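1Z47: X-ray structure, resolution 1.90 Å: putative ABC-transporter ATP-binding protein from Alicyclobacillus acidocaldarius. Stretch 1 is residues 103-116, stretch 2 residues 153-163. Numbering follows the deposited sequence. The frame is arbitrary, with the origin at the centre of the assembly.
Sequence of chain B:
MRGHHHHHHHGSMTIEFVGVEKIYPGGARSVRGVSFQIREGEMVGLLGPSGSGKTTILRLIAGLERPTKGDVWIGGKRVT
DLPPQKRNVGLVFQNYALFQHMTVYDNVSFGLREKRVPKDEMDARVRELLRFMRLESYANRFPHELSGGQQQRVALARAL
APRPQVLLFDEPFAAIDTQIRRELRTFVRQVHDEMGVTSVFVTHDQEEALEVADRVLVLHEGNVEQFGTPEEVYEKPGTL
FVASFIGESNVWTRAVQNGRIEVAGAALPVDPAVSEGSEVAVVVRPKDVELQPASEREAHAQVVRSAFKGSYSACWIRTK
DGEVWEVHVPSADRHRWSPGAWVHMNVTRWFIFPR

Stretch 1 (103-116) TVYDNVSFGLREKR
Stretch 2 153-163: RVALARALAPR

Helices 104-109 and 153-160 run in broadly the same direction, their axes inclined at 37° and 8.0 Å apart at closest approach. In register, by nearest CA atoms, V104 pairs with V154 (6.7 Å), V108 with R158 (4.0 Å) and L112 with P162 (5.1 Å). No direct hydrogen bond joins the stretches; the direct contacts are van der Waals packing, supplemented by one bridging water. T103 caps the first helix, its OG1 (chi1 p) accepting from D106 N at 3.3 Å.

V154 (t) points toward stretch 1; its CG2 lies 3.9 Å from V104 CG1 and its CG1 4.1 Å from V108 CG2, both partners also t. One turn on, A157 CB meets V108 CG2 at 3.4 Å. The R158 side chain (t, t, p, chi4 -176°) extends along N107, with CG 3.5 Å from N107 O. A water bridges the backbones, donating to R158 O (2.6 Å) and V108 O (2.8 Å) and accepting from G111 N (2.5 Å).

A type I turn from L160 to R163 starts on the last helical residue and is closed by R163 N to L160 O at 2.7 Å. A161 CB sits 3.3 Å from V108 O and 3.8 Å from L112 CG (L112 m, t). P162 CG, C-gamma exo, rests 3.4 Å from G111 CA, where a CB would clash with it. R163 has positive phi (69/54).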

# COMPACT_ATOMS: atom_id res chain seq x y z
N THR B 103 -28.85 15.09 -6.38
CA THR B 103 -27.67 15.84 -6.75
C THR B 103 -26.72 15.89 -5.54
O THR B 103 -27.09 15.53 -4.42
CB THR B 103 -28.01 17.29 -7.12
OG1 THR B 103 -28.67 17.91 -6.01
CG2 THR B 103 -28.88 17.33 -8.39
N VAL B 104 -25.51 16.32 -5.82
CA VAL B 104 -24.50 16.47 -4.81
C VAL B 104 -25.07 17.39 -3.74
O VAL B 104 -25.04 17.07 -2.55
CB VAL B 104 -23.26 17.06 -5.45
CG1 VAL B 104 -22.27 17.54 -4.37
CG2 VAL B 104 -22.61 15.98 -6.36
N TYR B 105 -25.63 18.51 -4.17
CA TYR B 105 -26.21 19.47 -3.20
C TYR B 105 -27.20 18.80 -2.26
O TYR B 105 -27.18 19.00 -1.03
CB TYR B 105 -26.93 20.60 -3.93
CG TYR B 105 -27.55 21.62 -2.99
CD1 TYR B 105 -26.95 22.86 -2.77
CD2 TYR B 105 -28.75 21.35 -2.33
CE1 TYR B 105 -27.52 23.81 -1.91
CE2 TYR B 105 -29.33 22.29 -1.48
CZ TYR B 105 -28.70 23.52 -1.28
OH TYR B 105 -29.27 24.45 -0.43
N ASP B 106 -28.10 18.01 -2.81
CA ASP B 106 -29.12 17.39 -1.98
C ASP B 106 -28.58 16.25 -1.13
O ASP B 106 -29.08 16.02 -0.03
CB ASP B 106 -30.30 16.93 -2.83
CG ASP B 106 -31.11 18.09 -3.34
OD1 ASP B 106 -30.98 19.20 -2.77
OD2 ASP B 106 -31.90 17.92 -4.28
N ASN B 107 -27.56 15.56 -1.63
CA ASN B 107 -26.94 14.48 -0.86
C ASN B 107 -26.35 15.08 0.41
O ASN B 107 -26.50 14.53 1.50
CB ASN B 107 -25.83 13.82 -1.66
CG ASN B 107 -26.27 12.52 -2.29
OD1 ASN B 107 -26.32 11.48 -1.62
ND2 ASN B 107 -26.60 12.56 -3.57
N VAL B 108 -25.67 16.21 0.24
CA VAL B 108 -25.01 16.90 1.36
C VAL B 108 -25.94 17.62 2.34
O VAL B 108 -25.61 17.74 3.52
CB VAL B 108 -23.97 17.93 0.84
CG1 VAL B 108 -23.51 18.84 1.97
CG2 VAL B 108 -22.77 17.19 0.26
N SER B 109 -27.10 18.08 1.88
CA SER B 109 -28.02 18.80 2.77
C SER B 109 -28.82 17.83 3.64
O SER B 109 -29.38 18.23 4.66
CB SER B 109 -28.96 19.71 1.97
OG SER B 109 -29.92 18.98 1.24
N PHE B 110 -28.85 16.57 3.23
CA PHE B 110 -29.56 15.50 3.93
C PHE B 110 -29.51 15.59 5.47
O PHE B 110 -30.55 15.55 6.14
CB PHE B 110 -29.00 14.15 3.49
CG PHE B 110 -29.85 12.98 3.88
CD1 PHE B 110 -31.02 12.69 3.18
CD2 PHE B 110 -29.48 12.16 4.95
CE1 PHE B 110 -31.82 11.60 3.54
CE2 PHE B 110 -30.27 11.07 5.31
CZ PHE B 110 -31.44 10.79 4.61
N GLY B 111 -28.31 15.69 6.04
CA GLY B 111 -28.17 15.76 7.48
C GLY B 111 -28.78 16.98 8.16
O GLY B 111 -29.48 16.86 9.16
N LEU B 112 -28.51 18.16 7.62
CA LEU B 112 -29.05 19.40 8.16
C LEU B 112 -30.57 19.35 8.06
O LEU B 112 -31.29 19.97 8.85
CB LEU B 112 -28.54 20.58 7.35
CG LEU B 112 -27.03 20.81 7.34
CD1 LEU B 112 -26.68 21.72 6.18
CD2 LEU B 112 -26.59 21.41 8.68
N ARG B 113 -31.02 18.61 7.06
CA ARG B 113 -32.44 18.44 6.77
C ARG B 113 -33.21 17.88 7.95
O ARG B 113 -34.43 18.04 8.02
CB ARG B 113 -32.61 17.53 5.55
CG ARG B 113 -34.03 17.31 5.08
CD ARG B 113 -34.68 18.61 4.63
NE ARG B 113 -35.84 18.39 3.76
CZ ARG B 113 -36.90 17.65 4.08
NH1 ARG B 113 -36.96 17.05 5.26
NH2 ARG B 113 -37.90 17.51 3.22
N GLU B 114 -32.53 17.23 8.89
CA GLU B 114 -33.25 16.66 10.02
C GLU B 114 -33.08 17.40 11.34
O GLU B 114 -33.76 17.10 12.31
CB GLU B 114 -32.89 15.19 10.21
CG GLU B 114 -33.79 14.50 11.22
CD GLU B 114 -33.46 13.03 11.41
OE1 GLU B 114 -32.30 12.74 11.79
OE2 GLU B 114 -34.35 12.18 11.18
N LYS B 115 -32.18 18.38 11.38
CA LYS B 115 -31.99 19.14 12.61
C LYS B 115 -32.99 20.30 12.68
O LYS B 115 -32.86 21.21 13.50
CB LYS B 115 -30.56 19.68 12.69
CG LYS B 115 -29.49 18.63 12.45
CD LYS B 115 -28.21 18.96 13.20
CE LYS B 115 -28.39 18.73 14.71
NZ LYS B 115 -27.10 18.76 15.45
N ARG B 116 -34.00 20.24 11.81
CA ARG B 116 -35.04 21.26 11.72
C ARG B 116 -34.48 22.65 11.41
O ARG B 116 -35.13 23.67 11.66
CB ARG B 116 -35.87 21.29 13.01
CG ARG B 116 -36.67 20.01 13.20
CD ARG B 116 -37.74 20.13 14.26
NE ARG B 116 -38.60 18.94 14.23
CZ ARG B 116 -39.75 18.83 14.89
NH1 ARG B 116 -40.20 19.83 15.63
NH2 ARG B 116 -40.46 17.71 14.79
N ARG B 153 -15.50 12.65 -1.61
CA ARG B 153 -15.54 13.99 -1.05
C ARG B 153 -17.00 14.33 -0.69
O ARG B 153 -17.27 14.97 0.33
CB ARG B 153 -14.97 15.03 -2.02
CG ARG B 153 -13.51 14.77 -2.40
CD ARG B 153 -12.72 16.06 -2.67
NE ARG B 153 -13.23 16.87 -3.78
CZ ARG B 153 -12.98 16.66 -5.07
NH1 ARG B 153 -13.51 17.47 -5.98
NH2 ARG B 153 -12.21 15.66 -5.46
N VAL B 154 -17.94 13.88 -1.52
CA VAL B 154 -19.35 14.17 -1.26
C VAL B 154 -19.83 13.43 -0.01
O VAL B 154 -20.58 13.98 0.79
CB VAL B 154 -20.25 13.80 -2.49
CG1 VAL B 154 -21.72 14.06 -2.18
CG2 VAL B 154 -19.84 14.62 -3.72
N ALA B 155 -19.38 12.20 0.17
CA ALA B 155 -19.77 11.40 1.33
C ALA B 155 -19.26 12.06 2.61
O ALA B 155 -19.96 12.11 3.63
CB ALA B 155 -19.21 9.95 1.19
N LEU B 156 -18.04 12.58 2.58
CA LEU B 156 -17.50 13.25 3.76
C LEU B 156 -18.31 14.53 4.03
O LEU B 156 -18.55 14.89 5.19
CB LEU B 156 -16.01 13.58 3.56
CG LEU B 156 -15.29 14.33 4.70
CD1 LEU B 156 -15.43 13.57 6.02
CD2 LEU B 156 -13.81 14.49 4.34
N ALA B 157 -18.75 15.21 2.97
CA ALA B 157 -19.55 16.44 3.15
C ALA B 157 -20.90 16.13 3.82
O ALA B 157 -21.33 16.84 4.74
CB ALA B 157 -19.75 17.14 1.78
N ARG B 158 -21.57 15.08 3.35
CA ARG B 158 -22.86 14.63 3.90
C ARG B 158 -22.72 14.30 5.37
O ARG B 158 -23.55 14.70 6.19
CB ARG B 158 -23.36 13.37 3.17
CG ARG B 158 -24.60 12.72 3.78
CD ARG B 158 -25.15 11.59 2.90
NE ARG B 158 -24.19 10.50 2.75
CZ ARG B 158 -24.36 9.42 1.98
NH1 ARG B 158 -23.42 8.49 1.92
NH2 ARG B 158 -25.47 9.27 1.27
N ALA B 159 -21.68 13.55 5.72
CA ALA B 159 -21.44 13.16 7.11
C ALA B 159 -21.20 14.36 8.00
O ALA B 159 -21.65 14.38 9.14
CB ALA B 159 -20.23 12.19 7.20
N LEU B 160 -20.50 15.37 7.48
CA LEU B 160 -20.18 16.56 8.26
C LEU B 160 -21.24 17.63 8.38
O LEU B 160 -21.21 18.43 9.33
CB LEU B 160 -18.93 17.21 7.69
CG LEU B 160 -17.63 16.44 7.94
CD1 LEU B 160 -16.48 17.13 7.21
CD2 LEU B 160 -17.38 16.37 9.45
N ALA B 161 -22.15 17.67 7.42
CA ALA B 161 -23.20 18.69 7.41
C ALA B 161 -23.78 19.04 8.79
O ALA B 161 -23.76 20.21 9.19
CB ALA B 161 -24.33 18.28 6.46
N PRO B 162 -24.30 18.04 9.53
CA PRO B 162 -24.90 18.21 10.86
C PRO B 162 -23.93 18.63 11.95
O PRO B 162 -24.35 18.84 13.09
CB PRO B 162 -25.49 16.83 11.15
CG PRO B 162 -25.71 16.24 9.79
CD PRO B 162 -24.46 16.65 9.07
N ARG B 163 -22.65 18.74 11.62
CA ARG B 163 -21.64 19.15 12.60
C ARG B 163 -21.45 18.05 13.67
O ARG B 163 -21.56 18.32 14.87
CB ARG B 163 -22.10 20.47 13.26
CG ARG B 163 -20.99 21.33 13.86
CD ARG B 163 -20.72 22.58 13.02
NE ARG B 163 -21.96 23.13 12.46
CZ ARG B 163 -22.02 24.23 11.70
NH1 ARG B 163 -23.19 24.65 11.22
NH2 ARG B 163 -20.92 24.91 11.42
O HOH W 1 -25.87 15.77 5.51